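Local coordinates for protein importin subunit beta-1 (Saccharomyces cerevisiae, PDB 5OWU) that carries proteins into the nucleus together with importin alpha, the adaptor that recognises the classical nuclear localization signal of the cargo, at residues A[37-49]-A[89-103]. Sequence-based numbering, arbitrary orientation.
Sequences FLQFAGLSSQVLI and SPEAKNQIKTNALTA
Neighbouring HEAT repeats 2 and 3 of the importin solenoid meet here through helices 37-48 and 90-103, which run nearly parallel (21°) with their axes 8.7 Å apart. Asn99 ties the two together: its amide ND2 gives one N-H to Ser45 OG at 3.0 Å, an acceptor close to the Asn99 amide plane. In the conformer modelled here, one of two deposited for Gln46, the other N-H reaches Gln46 OE1 at 2.7 Å; the two amides then stand almost perpendicular (86°), and ND2 lies above the Gln46 carbonyl plane, off the lone pairs. Ser45 OG, set between its own backbone N and carbonyl carbon (chi1 87°), passes its proton back to Gly42 O, which leaves the oxygen as acceptor for Asn99. Ile49 crosses Asn99 on the C-terminal side, CD1 lying 3.4 Å from Asn99 OD1 and CG2 close to the backbone O of the same residue. Apolar contacts flank this polar link. Ile96 reaches across with CD1, 3.5 Å from Ala41 CB; Leu38 sets CD2 3.6 Å from Ala92 CB, beside the N-cap Ser89, whose OG accepts from Ala92 N. Farther along, Leu48 CG rests 3.6 Å from Ala103 CB, a methyl that also touches helix 109-126, while Leu48 packs on helix 55-67. Such side-by-side, near-parallel stacking of the first helices of successive repeats builds the HEAT-repeat superhelix.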
ATOM      1  N   PHE A  37      15.438  32.687  14.968  1.00 32.07           N
ATOM      2  CA  PHE A  37      15.291  32.061  13.662  1.00 32.33           C
ATOM      3  C   PHE A  37      15.784  32.978  12.550  1.00 33.60           C
ATOM      4  O   PHE A  37      16.396  32.512  11.587  1.00 31.92           O
ATOM      5  CB  PHE A  37      13.838  31.666  13.409  1.00 29.55           C
ATOM      6  CG  PHE A  37      13.655  30.877  12.146  1.00 30.63           C
ATOM      7  CD1 PHE A  37      14.103  29.573  12.070  1.00 31.33           C
ATOM      8  CD2 PHE A  37      13.060  31.442  11.030  1.00 24.77           C
ATOM      9  CE1 PHE A  37      13.951  28.839  10.903  1.00 30.46           C
ATOM     10  CE2 PHE A  37      12.908  30.714   9.862  1.00 31.83           C
ATOM     11  CZ  PHE A  37      13.356  29.419   9.799  1.00 32.77           C
ATOM     12  N   LEU A  38      15.522  34.281  12.656  1.00 29.37           N
ATOM     13  CA  LEU A  38      16.009  35.213  11.642  1.00 28.56           C
ATOM     14  C   LEU A  38      17.508  35.047  11.434  1.00 32.88           C
ATOM     15  O   LEU A  38      17.980  34.882  10.302  1.00 29.96           O
ATOM     16  CB  LEU A  38      15.670  36.652  12.049  1.00 37.61           C
ATOM     17  CG  LEU A  38      15.863  37.786  11.028  1.00 32.38           C
ATOM     18  CD1 LEU A  38      15.256  39.064  11.589  1.00 43.91           C
ATOM     19  CD2 LEU A  38      17.316  38.041  10.660  1.00 32.88           C
ATOM     20  N   GLN A  39      18.279  35.084  12.525  1.00 32.85           N
ATOM     21  CA  GLN A  39      19.729  34.963  12.397  1.00 32.88           C
ATOM     22  C   GLN A  39      20.127  33.570  11.915  1.00 26.76           C
ATOM     23  O   GLN A  39      21.015  33.432  11.069  1.00 29.13           O
ATOM     24  CB  GLN A  39      20.409  35.287  13.732  1.00 36.69           C
ATOM     25  CG  GLN A  39      21.929  35.262  13.656  1.00 47.57           C
ATOM     26  CD  GLN A  39      22.612  35.548  14.992  1.00 65.17           C
ATOM     27  OE1 GLN A  39      22.125  35.153  16.054  1.00 52.29           O
ATOM     28  NE2 GLN A  39      23.751  36.231  14.937  1.00 55.26           N
ATOM     29  N   PHE A  40      19.500  32.526  12.457  1.00 24.87           N
ATOM     30  CA  PHE A  40      19.785  31.160  12.020  1.00 28.39           C
ATOM     31  C   PHE A  40      19.630  31.019  10.503  1.00 25.55           C
ATOM     32  O   PHE A  40      20.497  30.461   9.817  1.00 25.41           O
ATOM     33  CB  PHE A  40      18.850  30.205  12.766  1.00 28.62           C
ATOM     34  CG  PHE A  40      18.865  28.802  12.253  1.00 30.24           C
ATOM     35  CD1 PHE A  40      19.754  27.874  12.761  1.00 30.80           C
ATOM     36  CD2 PHE A  40      17.973  28.402  11.274  1.00 31.85           C
ATOM     37  CE1 PHE A  40      19.762  26.572  12.295  1.00 35.09           C
ATOM     38  CE2 PHE A  40      17.980  27.108  10.798  1.00 31.39           C
ATOM     39  CZ  PHE A  40      18.876  26.190  11.310  1.00 37.67           C
ATOM     40  N   ALA A  41      18.531  31.542   9.961  1.00 27.21           N
ATOM     41  CA  ALA A  41      18.281  31.430   8.526  1.00 25.94           C
ATOM     42  C   ALA A  41      19.264  32.273   7.721  1.00 32.70           C
ATOM     43  O   ALA A  41      19.812  31.808   6.709  1.00 32.31           O
ATOM     44  CB  ALA A  41      16.841  31.840   8.220  1.00 25.80           C
ATOM     45  N   GLY A  42      19.501  33.516   8.148  1.00 29.20           N
ATOM     46  CA  GLY A  42      20.479  34.345   7.456  1.00 29.27           C
ATOM     47  C   GLY A  42      21.856  33.711   7.420  1.00 32.17           C
ATOM     48  O   GLY A  42      22.493  33.621   6.364  1.00 31.59           O
ATOM     49  N   LEU A  43      22.335  33.262   8.582  1.00 29.35           N
ATOM     50  CA  LEU A  43      23.658  32.657   8.665  1.00 34.78           C
ATOM     51  C   LEU A  43      23.734  31.377   7.842  1.00 28.00           C
ATOM     52  O   LEU A  43      24.743  31.122   7.179  1.00 29.79           O
ATOM     53  CB  LEU A  43      24.014  32.368  10.123  1.00 33.92           C
ATOM     54  CG  LEU A  43      24.410  33.561  10.996  1.00 37.57           C
ATOM     55  CD1 LEU A  43      24.443  33.150  12.456  1.00 37.03           C
ATOM     56  CD2 LEU A  43      25.760  34.115  10.577  1.00 44.71           C
ATOM     57  N   SER A  44      22.687  30.548   7.897  1.00 28.19           N
ATOM     58  CA  SER A  44      22.642  29.352   7.062  1.00 31.91           C
ATOM     59  C   SER A  44      22.835  29.716   5.596  1.00 29.80           C
ATOM     60  O   SER A  44      23.648  29.107   4.884  1.00 32.63           O
ATOM     61  CB  SER A  44      21.308  28.624   7.257  1.00 26.58           C
ATOM     62  OG  SER A  44      21.181  28.112   8.575  1.00 30.99           O
ATOM     63  N   SER A  45      22.102  30.733   5.134  1.00 24.15           N
ATOM     64  CA  SER A  45      22.230  31.149   3.746  1.00 24.90           C
ATOM     65  C   SER A  45      23.622  31.697   3.450  1.00 33.05           C
ATOM     66  O   SER A  45      24.120  31.531   2.331  1.00 26.93           O
ATOM     67  CB  SER A  45      21.151  32.177   3.408  1.00 23.86           C
ATOM     68  OG  SER A  45      21.567  33.498   3.726  1.00 24.94           O
ATOM     69  N   GLN A  46      24.280  32.326   4.435  1.00 30.33           N
ATOM     70  CA  GLN A  46      25.619  32.855   4.185  0.52 31.77           C
ATOM     71  C   GLN A  46      26.649  31.733   4.105  1.00 31.87           C
ATOM     72  O   GLN A  46      27.580  31.795   3.296  1.00 32.66           O
ATOM     73  CB  GLN A  46      26.010  33.869   5.264  0.52 32.83           C
ATOM     74  CG  GLN A  46      25.317  35.237   5.150  0.52 38.87           C
ATOM     75  CD  GLN A  46      25.710  36.054   3.910  0.52 36.33           C
ATOM     76  OE1 GLN A  46      24.902  36.833   3.396  0.52 38.53           O
ATOM     77  NE2 GLN A  46      26.952  35.898   3.441  0.52 31.38           N
ATOM     78  N   VAL A  47      26.497  30.691   4.923  1.00 33.23           N
ATOM     79  CA  VAL A  47      27.431  29.572   4.849  1.00 30.36           C
ATOM     80  C   VAL A  47      27.249  28.823   3.537  1.00 31.20           C
ATOM     81  O   VAL A  47      28.227  28.393   2.912  1.00 30.14           O
ATOM     82  CB  VAL A  47      27.263  28.649   6.069  1.00 32.29           C
ATOM     83  CG1 VAL A  47      28.104  27.376   5.914  1.00 37.95           C
ATOM     84  CG2 VAL A  47      27.657  29.388   7.347  1.00 39.86           C
ATOM     85  N   LEU A  48      26.002  28.679   3.079  1.00 31.54           N
ATOM     86  CA  LEU A  48      25.767  28.034   1.787  1.00 26.14           C
ATOM     87  C   LEU A  48      26.696  28.578   0.704  1.00 29.09           C
ATOM     88  O   LEU A  48      27.213  27.814  -0.115  1.00 29.31           O
ATOM     89  CB  LEU A  48      24.308  28.208   1.373  1.00 29.23           C
ATOM     90  CG  LEU A  48      23.902  27.698  -0.012  1.00 29.96           C
ATOM     91  CD1 LEU A  48      24.283  26.234  -0.214  1.00 26.28           C
ATOM     92  CD2 LEU A  48      22.413  27.893  -0.195  1.00 24.11           C
ATOM     93  N   ILE A  49      26.935  29.891   0.691  1.00 27.86           N
ATOM     94  CA  ILE A  49      27.731  30.520  -0.359  1.00 29.89           C
ATOM     95  C   ILE A  49      29.179  30.754   0.065  1.00 31.37           C
ATOM     96  O   ILE A  49      29.933  31.388  -0.678  1.00 41.34           O
ATOM     97  CB  ILE A  49      27.098  31.844  -0.825  1.00 31.51           C
ATOM     98  CG1 ILE A  49      27.031  32.848   0.336  1.00 35.52           C
ATOM     99  CG2 ILE A  49      25.710  31.596  -1.416  1.00 33.39           C
ATOM    100  CD1 ILE A  49      26.719  34.258  -0.090  1.00 47.71           C
ATOM    101  N   SER A  89      12.672  38.980   8.893  1.00 29.64           N
ATOM    102  CA  SER A  89      12.403  40.324   8.425  1.00 28.27           C
ATOM    103  C   SER A  89      12.466  40.396   6.900  1.00 27.53           C
ATOM    104  O   SER A  89      13.141  39.589   6.255  1.00 27.07           O
ATOM    105  CB  SER A  89      13.422  41.291   9.011  1.00 28.31           C
ATOM    106  OG  SER A  89      14.688  41.065   8.420  1.00 32.87           O
ATOM    107  N   PRO A  90      11.793  41.385   6.304  1.00 29.41           N
ATOM    108  CA  PRO A  90      11.879  41.554   4.838  1.00 32.04           C
ATOM    109  C   PRO A  90      13.304  41.649   4.306  1.00 33.51           C
ATOM    110  O   PRO A  90      13.620  41.035   3.274  1.00 34.00           O
ATOM    111  CB  PRO A  90      11.086  42.849   4.600  1.00 37.47           C
ATOM    112  CG  PRO A  90      10.126  42.918   5.752  1.00 29.29           C
ATOM    113  CD  PRO A  90      10.863  42.346   6.924  1.00 37.23           C
ATOM    114  N   GLU A  91      14.185  42.394   4.981  1.00 31.99           N
ATOM    115  CA  GLU A  91      15.569  42.482   4.516  1.00 32.57           C
ATOM    116  C   GLU A  91      16.293  41.147   4.663  1.00 36.77           C
ATOM    117  O   GLU A  91      17.084  40.759   3.789  1.00 32.04           O
ATOM    118  CB  GLU A  91      16.312  43.587   5.264  1.00 40.40           C
ATOM    119  CG  GLU A  91      16.074  44.976   4.685  1.00 64.63           C
ATOM    120  CD  GLU A  91      17.071  46.007   5.191  1.00 68.30           C
ATOM    121  OE1 GLU A  91      17.480  45.920   6.371  1.00 63.59           O
ATOM    122  OE2 GLU A  91      17.449  46.900   4.399  1.00 67.82           O
ATOM    123  N   ALA A  92      16.039  40.427   5.759  1.00 33.92           N
ATOM    124  CA  ALA A  92      16.609  39.093   5.914  1.00 31.24           C
ATOM    125  C   ALA A  92      16.125  38.160   4.807  1.00 24.24           C
ATOM    126  O   ALA A  92      16.916  37.426   4.208  1.00 29.63           O
ATOM    127  CB  ALA A  92      16.247  38.524   7.282  1.00 27.74           C
ATOM    128  N   LYS A  93      14.815  38.156   4.548  1.00 27.97           N
ATOM    129  CA  LYS A  93      14.264  37.365   3.450  1.00 27.40           C
ATOM    130  C   LYS A  93      15.011  37.649   2.156  1.00 28.00           C
ATOM    131  O   LYS A  93      15.468  36.728   1.470  1.00 26.78           O
ATOM    132  CB  LYS A  93      12.778  37.674   3.267  1.00 24.00           C
ATOM    133  CG  LYS A  93      11.832  37.060   4.287  1.00 26.68           C
ATOM    134  CD  LYS A  93      10.404  37.118   3.739  1.00 23.73           C
ATOM    135  CE  LYS A  93       9.357  36.636   4.734  1.00 28.95           C
ATOM    136  NZ  LYS A  93       9.134  37.590   5.867  1.00 30.21           N
ATOM    137  N   ASN A  94      15.146  38.933   1.810  1.00 27.57           N
ATOM    138  CA  ASN A  94      15.801  39.296   0.559  0.55 28.50           C
ATOM    139  C   ASN A  94      17.236  38.786   0.511  1.00 27.54           C
ATOM    140  O   ASN A  94      17.690  38.293  -0.530  1.00 31.16           O
ATOM    141  CB  ASN A  94      15.766  40.811   0.364  0.55 33.59           C
ATOM    142  CG  ASN A  94      14.367  41.330   0.094  0.55 40.05           C
ATOM    143  OD1 ASN A  94      13.447  40.558  -0.177  0.55 45.80           O
ATOM    144  ND2 ASN A  94      14.201  42.647   0.159  0.55 43.84           N
ATOM    145  N   GLN A  95      17.969  38.895   1.620  1.00 31.08           N
ATOM    146  CA  GLN A  95      19.348  38.410   1.609  1.00 34.70           C
ATOM    147  C   GLN A  95      19.404  36.894   1.464  1.00 30.43           C
ATOM    148  O   GLN A  95      20.257  36.367   0.741  1.00 28.77           O
ATOM    149  CB  GLN A  95      20.087  38.851   2.872  1.00 37.94           C
ATOM    150  CG  GLN A  95      20.871  40.151   2.705  1.00 58.19           C
ATOM    151  CD  GLN A  95      22.113  39.983   1.838  1.00 63.86           C
ATOM    152  OE1 GLN A  95      22.027  39.635   0.659  1.00 68.56           O
ATOM    153  NE2 GLN A  95      23.279  40.223   2.427  1.00 70.15           N
ATOM    154  N   ILE A  96      18.506  36.172   2.141  1.00 28.67           N
ATOM    155  CA  ILE A  96      18.506  34.712   2.055  1.00 25.47           C
ATOM    156  C   ILE A  96      18.196  34.267   0.630  1.00 22.33           C
ATOM    157  O   ILE A  96      18.860  33.384   0.077  1.00 26.04           O
ATOM    158  CB  ILE A  96      17.502  34.116   3.057  1.00 23.32           C
ATOM    159  CG1 ILE A  96      17.941  34.429   4.496  1.00 24.61           C
ATOM    160  CG2 ILE A  96      17.357  32.613   2.850  1.00 28.29           C
ATOM    161  CD1 ILE A  96      16.892  34.146   5.537  1.00 27.08           C
ATOM    162  N   LYS A  97      17.169  34.869   0.020  1.00 25.97           N
ATOM    163  CA  LYS A  97      16.801  34.513  -1.347  1.00 24.74           C
ATOM    164  C   LYS A  97      17.938  34.818  -2.311  1.00 26.21           C
ATOM    165  O   LYS A  97      18.265  33.999  -3.177  1.00 28.67           O
ATOM    166  CB  LYS A  97      15.545  35.271  -1.767  1.00 24.65           C
ATOM    167  CG  LYS A  97      14.291  34.942  -0.988  1.00 26.46           C
ATOM    168  CD  LYS A  97      13.123  35.678  -1.625  1.00 36.94           C
ATOM    169  CE  LYS A  97      12.065  36.070  -0.642  1.00 40.66           C
ATOM    170  NZ  LYS A  97      11.006  36.872  -1.325  1.00 34.92           N
ATOM    171  N   THR A  98      18.558  35.995  -2.172  1.00 25.24           N
ATOM    172  CA  THR A  98      19.695  36.334  -3.025  1.00 36.08           C
ATOM    173  C   THR A  98      20.828  35.323  -2.875  1.00 32.70           C
ATOM    174  O   THR A  98      21.436  34.908  -3.870  1.00 27.21           O
ATOM    175  CB  THR A  98      20.190  37.745  -2.698  1.00 42.78           C
ATOM    176  OG1 THR A  98      19.121  38.681  -2.891  1.00 46.03           O
ATOM    177  CG2 THR A  98      21.360  38.135  -3.598  1.00 30.73           C
ATOM    178  N   ASN A  99      21.138  34.921  -1.639  1.00 30.51           N
ATOM    179  CA  ASN A  99      22.227  33.968  -1.424  1.00 30.79           C
ATOM    180  C   ASN A  99      21.890  32.603  -2.012  1.00 24.08           C
ATOM    181  O   ASN A  99      22.744  31.954  -2.632  1.00 25.84           O
ATOM    182  CB  ASN A  99      22.534  33.849   0.070  1.00 23.38           C
ATOM    183  CG  ASN A  99      23.224  35.084   0.625  1.00 35.82           C
ATOM    184  OD1 ASN A  99      23.703  35.932  -0.127  1.00 33.43           O
ATOM    185  ND2 ASN A  99      23.282  35.186   1.946  1.00 29.63           N
ATOM    186  N   ALA A 100      20.646  32.153  -1.830  1.00 24.63           N
ATOM    187  CA  ALA A 100      20.218  30.890  -2.414  1.00 27.84           C
ATOM    188  C   ALA A 100      20.328  30.921  -3.933  1.00 25.90           C
ATOM    189  O   ALA A 100      20.804  29.962  -4.551  1.00 28.09           O
ATOM    190  CB  ALA A 100      18.782  30.586  -1.997  1.00 23.10           C
ATOM    191  N   LEU A 101      19.888  32.017  -4.554  1.00 29.50           N
ATOM    192  CA  LEU A 101      19.998  32.134  -6.005  1.00 24.66           C
ATOM    193  C   LEU A 101      21.454  32.173  -6.446  1.00 28.43           C
ATOM    194  O   LEU A 101      21.792  31.647  -7.511  1.00 31.19           O
ATOM    195  CB  LEU A 101      19.260  33.383  -6.489  1.00 27.77           C
ATOM    196  CG  LEU A 101      17.734  33.272  -6.562  1.00 27.69           C
ATOM    197  CD1 LEU A 101      17.104  34.652  -6.675  1.00 30.34           C
ATOM    198  CD2 LEU A 101      17.317  32.393  -7.733  1.00 32.73           C
ATOM    199  N   THR A 102      22.329  32.777  -5.643  1.00 29.68           N
ATOM    200  CA  THR A 102      23.753  32.734  -5.951  1.00 28.12           C
ATOM    201  C   THR A 102      24.255  31.299  -5.957  1.00 32.66           C
ATOM    202  O   THR A 102      24.966  30.879  -6.876  1.00 30.53           O
ATOM    203  CB  THR A 102      24.540  33.572  -4.942  1.00 33.03           C
ATOM    204  OG1 THR A 102      24.232  34.958  -5.125  1.00 35.33           O
ATOM    205  CG2 THR A 102      26.051  33.357  -5.107  1.00 32.54           C
ATOM    206  N   ALA A 103      23.880  30.522  -4.941  1.00 30.13           N
ATOM    207  CA  ALA A 103      24.338  29.141  -4.871  1.00 24.99           C
ATOM    208  C   ALA A 103      23.732  28.288  -5.985  1.00 24.22           C
ATOM    209  O   ALA A 103      24.350  27.308  -6.420  1.00 24.61           O
ATOM    210  CB  ALA A 103      24.002  28.557  -3.500  1.00 26.90           C
TER